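Local coordinates for protein succinate-semialdehyde dehydrogenase (PDB 4OGD) that probably oxidises succinic semialdehyde to succinate, binding NADP+ as cofactor, as a member of the aldehyde dehydrogenase family, at residues F17-D22 against L184-Q190; L251-R255 against S266-I270. The contacts are given in a common frame with arbitrary orientation. Residue numbers count along the deposited sequence, not the author numbering.

Contact 1: residues F17-D22 against L184-Q190; sequences FDNMTD and LFISYDQ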
loop_
_atom_site.group_PDB
_atom_site.type_symbol
_atom_site.label_atom_id
_atom_site.label_comp_id
_atom_site.label_asym_id
_atom_site.label_seq_id
_atom_site.Cartn_x
_atom_site.Cartn_y
_atom_site.Cartn_z
ATOM N N PHE A 17 -32.678 -8.580 -6.830
ATOM C CA PHE A 17 -32.385 -8.350 -5.424
ATOM C C PHE A 17 -32.688 -6.912 -5.044
ATOM O O PHE A 17 -32.547 -6.000 -5.862
ATOM C CB PHE A 17 -30.920 -8.692 -5.127
ATOM C CG PHE A 17 -30.554 -10.107 -5.470
ATOM C CD1 PHE A 17 -30.291 -10.468 -6.780
ATOM C CD2 PHE A 17 -30.491 -11.081 -4.488
ATOM C CE1 PHE A 17 -29.963 -11.764 -7.104
ATOM C CE2 PHE A 17 -30.158 -12.383 -4.813
ATOM C CZ PHE A 17 -29.896 -12.719 -6.119
ATOM N N ASP A 18 -33.127 -6.715 -3.807
ATOM C CA ASP A 18 -33.420 -5.376 -3.316
ATOM C C ASP A 18 -32.149 -4.685 -2.870
ATOM O O ASP A 18 -31.237 -5.321 -2.340
ATOM C CB ASP A 18 -34.400 -5.438 -2.150
ATOM C CG ASP A 18 -35.736 -6.020 -2.549
ATOM O OD1 ASP A 18 -36.253 -5.640 -3.624
ATOM O OD2 ASP A 18 -36.259 -6.862 -1.791
ATOM N N ASN A 19 -32.090 -3.378 -3.089
ATOM C CA ASN A 19 -30.946 -2.604 -2.639
ATOM C C ASN A 19 -30.980 -2.406 -1.130
ATOM O O ASN A 19 -32.049 -2.329 -0.521
ATOM C CB ASN A 19 -30.872 -1.264 -3.374
ATOM C CG ASN A 19 -30.118 -1.367 -4.686
ATOM O OD1 ASN A 19 -30.554 -2.058 -5.606
ATOM N ND2 ASN A 19 -28.977 -0.683 -4.777
ATOM N N MET A 20 -29.798 -2.359 -0.530
ATOM C CA MET A 20 -29.650 -2.074 0.892
ATOM C C MET A 20 -29.932 -0.599 1.186
ATOM O O MET A 20 -29.479 0.287 0.464
ATOM C CB MET A 20 -28.229 -2.443 1.331
ATOM C CG MET A 20 -27.930 -2.211 2.800
ATOM S SD MET A 20 -26.278 -2.809 3.235
ATOM C CE MET A 20 -26.592 -4.529 3.626
ATOM N N THR A 21 -30.691 -0.331 2.243
ATOM C CA THR A 21 -30.991 1.050 2.615
ATOM C C THR A 21 -29.812 1.681 3.345
ATOM O O THR A 21 -28.917 0.975 3.819
ATOM C CB THR A 21 -32.232 1.130 3.514
ATOM O OG1 THR A 21 -31.981 0.427 4.736
ATOM C CG2 THR A 21 -33.436 0.524 2.807
ATOM N N ASP A 22 -29.807 3.010 3.425
ATOM C CA ASP A 22 -28.789 3.714 4.192
ATOM C C ASP A 22 -28.739 3.237 5.640
ATOM O O ASP A 22 -27.654 3.025 6.181
ATOM C CB ASP A 22 -29.000 5.227 4.135
ATOM C CG ASP A 22 -28.714 5.801 2.765
ATOM O OD1 ASP A 22 -27.878 5.225 2.041
ATOM O OD2 ASP A 22 -29.325 6.831 2.414
ATOM N N LEU A 184 -23.025 -6.228 0.336
ATOM C CA LEU A 184 -23.710 -4.939 0.259
ATOM C C LEU A 184 -24.291 -4.688 -1.131
ATOM O O LEU A 184 -23.551 -4.388 -2.074
ATOM C CB LEU A 184 -22.743 -3.801 0.599
ATOM C CG LEU A 184 -21.829 -3.927 1.812
ATOM C CD1 LEU A 184 -20.940 -2.692 1.904
ATOM C CD2 LEU A 184 -22.629 -4.103 3.096
ATOM N N PHE A 185 -25.609 -4.813 -1.271
ATOM C CA PHE A 185 -26.255 -4.447 -2.524
ATOM C C PHE A 185 -26.442 -2.933 -2.511
ATOM O O PHE A 185 -27.530 -2.432 -2.223
ATOM C CB PHE A 185 -27.609 -5.158 -2.680
ATOM C CG PHE A 185 -27.503 -6.627 -3.038
ATOM C CD1 PHE A 185 -26.597 -7.063 -3.998
ATOM C CD2 PHE A 185 -28.316 -7.566 -2.419
ATOM C CE1 PHE A 185 -26.500 -8.401 -4.328
ATOM C CE2 PHE A 185 -28.229 -8.914 -2.751
ATOM C CZ PHE A 185 -27.320 -9.331 -3.707
ATOM N N ILE A 186 -25.369 -2.198 -2.797
ATOM C CA ILE A 186 -25.390 -0.743 -2.659
ATOM C C ILE A 186 -24.999 0.020 -3.927
ATOM O O ILE A 186 -24.418 -0.539 -4.867
ATOM C CB ILE A 186 -24.488 -0.270 -1.494
ATOM C CG1 ILE A 186 -23.065 -0.811 -1.670
ATOM C CG2 ILE A 186 -25.079 -0.701 -0.146
ATOM C CD1 ILE A 186 -22.060 -0.200 -0.701
ATOM N N SER A 187 -25.317 1.311 -3.935
ATOM C CA SER A 187 -25.013 2.187 -5.060
ATOM C C SER A 187 -23.589 2.691 -4.941
ATOM O O SER A 187 -22.970 2.557 -3.889
ATOM C CB SER A 187 -25.941 3.392 -5.032
ATOM O OG SER A 187 -25.658 4.185 -3.895
ATOM N N TYR A 188 -23.078 3.288 -6.011
ATOM C CA TYR A 188 -21.735 3.863 -5.991
ATOM C C TYR A 188 -21.631 4.975 -4.954
ATOM O O TYR A 188 -20.587 5.158 -4.331
ATOM C CB TYR A 188 -21.363 4.421 -7.365
ATOM C CG TYR A 188 -21.186 3.379 -8.444
ATOM C CD1 TYR A 188 -20.878 2.059 -8.128
ATOM C CD2 TYR A 188 -21.326 3.718 -9.786
ATOM C CE1 TYR A 188 -20.715 1.103 -9.124
ATOM C CE2 TYR A 188 -21.165 2.773 -10.785
ATOM C CZ TYR A 188 -20.861 1.467 -10.449
ATOM O OH TYR A 188 -20.701 0.528 -11.445
ATOM N N ASP A 189 -22.717 5.718 -4.766
ATOM C CA ASP A 189 -22.710 6.788 -3.777
ATOM C C ASP A 189 -22.602 6.218 -2.368
ATOM O O ASP A 189 -21.929 6.789 -1.515
ATOM C CB ASP A 189 -23.952 7.666 -3.916
ATOM C CG ASP A 189 -23.963 8.451 -5.210
ATOM O OD1 ASP A 189 -22.880 8.909 -5.637
ATOM O OD2 ASP A 189 -25.053 8.608 -5.799
ATOM N N GLN A 190 -23.257 5.084 -2.134
ATOM C CA GLN A 190 -23.143 4.408 -0.851
ATOM C C GLN A 190 -21.735 3.852 -0.661
ATOM O O GLN A 190 -21.220 3.844 0.459
ATOM C CB GLN A 190 -24.197 3.305 -0.717
ATOM C CG GLN A 190 -25.602 3.849 -0.438
ATOM C CD GLN A 190 -26.671 2.776 -0.494
ATOM O OE1 GLN A 190 -26.750 2.006 -1.456
ATOM N NE2 GLN A 190 -27.510 2.721 0.540
HETATM O O HOH W 1 -28.938 1.040 -2.331
#

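Contact 2: residues L251-R255 against S266-I270; sequences LYFSR and SKRFI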
loop_
_atom_site.group_PDB
_atom_site.type_symbol
_atom_site.label_atom_id
_atom_site.label_comp_id
_atom_site.label_asym_id
_atom_site.label_seq_id
_atom_site.Cartn_x
_atom_site.Cartn_y
_atom_site.Cartn_z
ATOM N N LEU A 251 -2.175 -23.676 -25.598
ATOM C CA LEU A 251 -2.704 -22.480 -26.261
ATOM C C LEU A 251 -4.193 -22.214 -26.023
ATOM O O LEU A 251 -4.579 -21.066 -25.792
ATOM C CB LEU A 251 -2.392 -22.474 -27.764
ATOM C CG LEU A 251 -0.954 -22.188 -28.199
ATOM C CD1 LEU A 251 -0.867 -22.255 -29.713
ATOM C CD2 LEU A 251 -0.448 -20.828 -27.712
ATOM N N TYR A 252 -5.027 -23.257 -26.085
ATOM C CA TYR A 252 -6.466 -23.069 -25.916
ATOM C C TYR A 252 -6.755 -22.471 -24.542
ATOM O O TYR A 252 -7.431 -21.450 -24.425
ATOM C CB TYR A 252 -7.225 -24.390 -26.093
ATOM C CG TYR A 252 -8.709 -24.182 -26.290
ATOM C CD1 TYR A 252 -9.260 -24.161 -27.563
ATOM C CD2 TYR A 252 -9.555 -23.981 -25.205
ATOM C CE1 TYR A 252 -10.619 -23.960 -27.754
ATOM C CE2 TYR A 252 -10.910 -23.770 -25.382
ATOM C CZ TYR A 252 -11.435 -23.765 -26.658
ATOM O OH TYR A 252 -12.784 -23.559 -26.832
ATOM N N PHE A 253 -6.220 -23.104 -23.505
ATOM C CA PHE A 253 -6.365 -22.574 -22.154
ATOM C C PHE A 253 -5.846 -21.144 -22.061
ATOM O O PHE A 253 -6.498 -20.272 -21.474
ATOM C CB PHE A 253 -5.615 -23.440 -21.142
ATOM C CG PHE A 253 -5.416 -22.768 -19.813
ATOM C CD1 PHE A 253 -6.434 -22.749 -18.873
ATOM C CD2 PHE A 253 -4.218 -22.131 -19.513
ATOM C CE1 PHE A 253 -6.262 -22.111 -17.653
ATOM C CE2 PHE A 253 -4.042 -21.488 -18.300
ATOM C CZ PHE A 253 -5.057 -21.479 -17.371
ATOM N N SER A 254 -4.677 -20.903 -22.641
ATOM C CA SER A 254 -3.999 -19.624 -22.420
ATOM C C SER A 254 -4.786 -18.405 -22.856
ATOM O O SER A 254 -4.671 -17.355 -22.225
ATOM C CB SER A 254 -2.609 -19.620 -23.057
ATOM O OG SER A 254 -1.776 -20.545 -22.378
ATOM N N ARG A 255 -5.581 -18.529 -23.917
ATOM C CA ARG A 255 -6.360 -17.384 -24.390
ATOM C C ARG A 255 -7.875 -17.547 -24.273
ATOM O O ARG A 255 -8.598 -16.553 -24.176
ATOM C CB ARG A 255 -5.980 -16.995 -25.828
ATOM C CG ARG A 255 -6.568 -15.647 -26.283
ATOM C CD ARG A 255 -6.277 -14.537 -25.268
ATOM N NE ARG A 255 -6.714 -13.230 -25.750
ATOM C CZ ARG A 255 -7.477 -12.386 -25.063
ATOM N NH1 ARG A 255 -7.892 -12.700 -23.841
ATOM N NH2 ARG A 255 -7.824 -11.219 -25.598
ATOM N N SER A 266 -3.583 -14.772 -21.906
ATOM C CA SER A 266 -2.394 -14.558 -22.728
ATOM C C SER A 266 -2.743 -13.698 -23.939
ATOM O O SER A 266 -2.935 -14.211 -25.040
ATOM C CB SER A 266 -1.817 -15.907 -23.158
ATOM O OG SER A 266 -1.441 -16.655 -22.006
ATOM N N LYS A 267 -2.814 -12.385 -23.731
ATOM C CA LYS A 267 -3.459 -11.505 -24.702
ATOM C C LYS A 267 -2.564 -11.070 -25.853
ATOM O O LYS A 267 -3.053 -10.801 -26.948
ATOM C CB LYS A 267 -4.074 -10.283 -24.009
ATOM C CG LYS A 267 -5.044 -10.655 -22.908
ATOM C CD LYS A 267 -6.020 -9.526 -22.612
ATOM C CE LYS A 267 -6.994 -9.915 -21.481
ATOM N NZ LYS A 267 -6.431 -9.611 -20.112
ATOM N N ARG A 268 -1.262 -10.985 -25.610
ATOM C CA ARG A 268 -0.330 -10.614 -26.682
ATOM C C ARG A 268 0.675 -11.727 -26.900
ATOM O O ARG A 268 1.606 -11.889 -26.117
ATOM C CB ARG A 268 0.416 -9.305 -26.357
ATOM C CG ARG A 268 -0.474 -8.068 -26.199
ATOM C CD ARG A 268 0.372 -6.811 -25.917
ATOM N NE ARG A 268 1.003 -6.907 -24.603
ATOM C CZ ARG A 268 2.225 -6.476 -24.316
ATOM N NH1 ARG A 268 2.975 -5.894 -25.248
ATOM N NH2 ARG A 268 2.701 -6.636 -23.092
ATOM N N PHE A 269 0.492 -12.494 -27.969
ATOM C CA PHE A 269 1.479 -13.490 -28.329
ATOM C C PHE A 269 2.600 -12.798 -29.072
ATOM O O PHE A 269 2.357 -12.129 -30.070
ATOM C CB PHE A 269 0.854 -14.568 -29.211
ATOM C CG PHE A 269 -0.098 -15.469 -28.475
ATOM C CD1 PHE A 269 0.383 -16.421 -27.583
ATOM C CD2 PHE A 269 -1.469 -15.366 -28.671
ATOM C CE1 PHE A 269 -0.489 -17.267 -26.900
ATOM C CE2 PHE A 269 -2.355 -16.212 -27.979
ATOM C CZ PHE A 269 -1.858 -17.160 -27.097
ATOM N N ILE A 270 3.820 -12.937 -28.577
ATOM C CA ILE A 270 4.962 -12.298 -29.216
ATOM C C ILE A 270 5.829 -13.383 -29.853
ATOM O O ILE A 270 6.330 -14.266 -29.161
ATOM C CB ILE A 270 5.735 -11.457 -28.195
ATOM C CG1 ILE A 270 4.808 -10.370 -27.630
ATOM C CG2 ILE A 270 6.948 -10.813 -28.832
ATOM C CD1 ILE A 270 5.485 -9.456 -26.621
HETATM O O HOH W 2 -4.051 -13.348 -27.536
#

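Contact 1: residues F17-D22 against L184-Q190
Leu-184, next to strand 181-183, the outermost strand of the Rossmann-type sheet within this chain, meets the extended loop 17-22 through its CD2, 3.9 Å from SD of Met-20. Phe-185 follows at the centre of an inverse gamma turn, closed by a weak bond from Ile-186 N to Leu-184 O (2.9 Å). Its ring accepts a CH-pi contact over one face from CB of Phe-17, 4.0 Å from the centroid, while the two aromatic planes meet obliquely at 42°. The turn presents Phe-185 O to Met-20 N, a nearly straight hydrogen bond of 2.8 Å. Ile-186 adds CG2, 3.9 Å from CB of Met-20. At Ser-187 the helix 188-196 begins with a capping box: Gln-190 N donates to Ser-187 OG (3.1 Å) and Ser-187 N to Gln-190 OE1 (2.9 Å). With OE1 held in the box, NE2 of Gln-190 points across to Met-20 O (3.1 Å) and Asp-22 OD1 (2.9 Å). Thr-21 is the N-cap of helix 22-41, its OG1 accepting from Gly-24 N, and a water bonded to Gln-190 OE1, Met-20 O and Asn-19 ND2 bridges the loop and the first turn of helix 188-196.

Contact 2: residues L251-R255 against S266-I270
A direct hydrogen bond, Ser-266 N to Ser-254 O at 2.8 Å, ties the last turn of helix 244-256 to the residues leading into strand 268-272, and the side chains pack around it. Ser-254 takes the m rotamer: its OG bonds back to Val-250 O in its own helix, while its CB lies 3.4 Å from OG of Ser-266. Arg-255 is t at chi1 but bends at chi2 (51°), which lays its chain beside the other backbone, with CD 3.4 Å from Ser-266 O. The guanidinium rests one face on the aliphatic part of Lys-267, NH1 to CG 3.6 Å, and donates to Ser-265 OG, Val-365 O and Ile-361 O. Extended through chi2 and chi3, Lys-267 carries its amine away to a salt bridge with Glu-360. Phe-269, with chi1 at -71°, points its CB toward the helix; its CE1 meets CD2 of Leu-251 at 3.7 Å, and its CE2 edge faces CB of Arg-255 at 4.3 Å. The helix and strand are successive elements of a beta-alpha-beta unit beginning with strand 235-238, whose Phe-236 touches both serines; Leu-251 also packs on helix 276-288, and strand 268-272 runs between strands 235-238 and 365-371.

In the fold
Along the chain the two contacts come in series: contact 1 closes at Gln-190 before contact 2 opens at Leu-251. Their centres are 38 Å apart, on opposite sides of the chain's centre, and their nearest atoms are about 20 Å apart. They are associated with different sheets. Contact 1 lies beside strand 181-183 of the sheet that also holds 152-155 and 124-128, consistent with the Rossmann-type cofactor domain, and brings an N-terminal loop onto it across 161 intervening residues. Contact 2 is local, with ten residues between its segments, and packs helix 244-256 against strand 268-272 of the other, seven-stranded sheet, probably in the catalytic domain of this family. One contact thus joins parts far apart in sequence, the other neighbouring elements of a beta-alpha-beta unit.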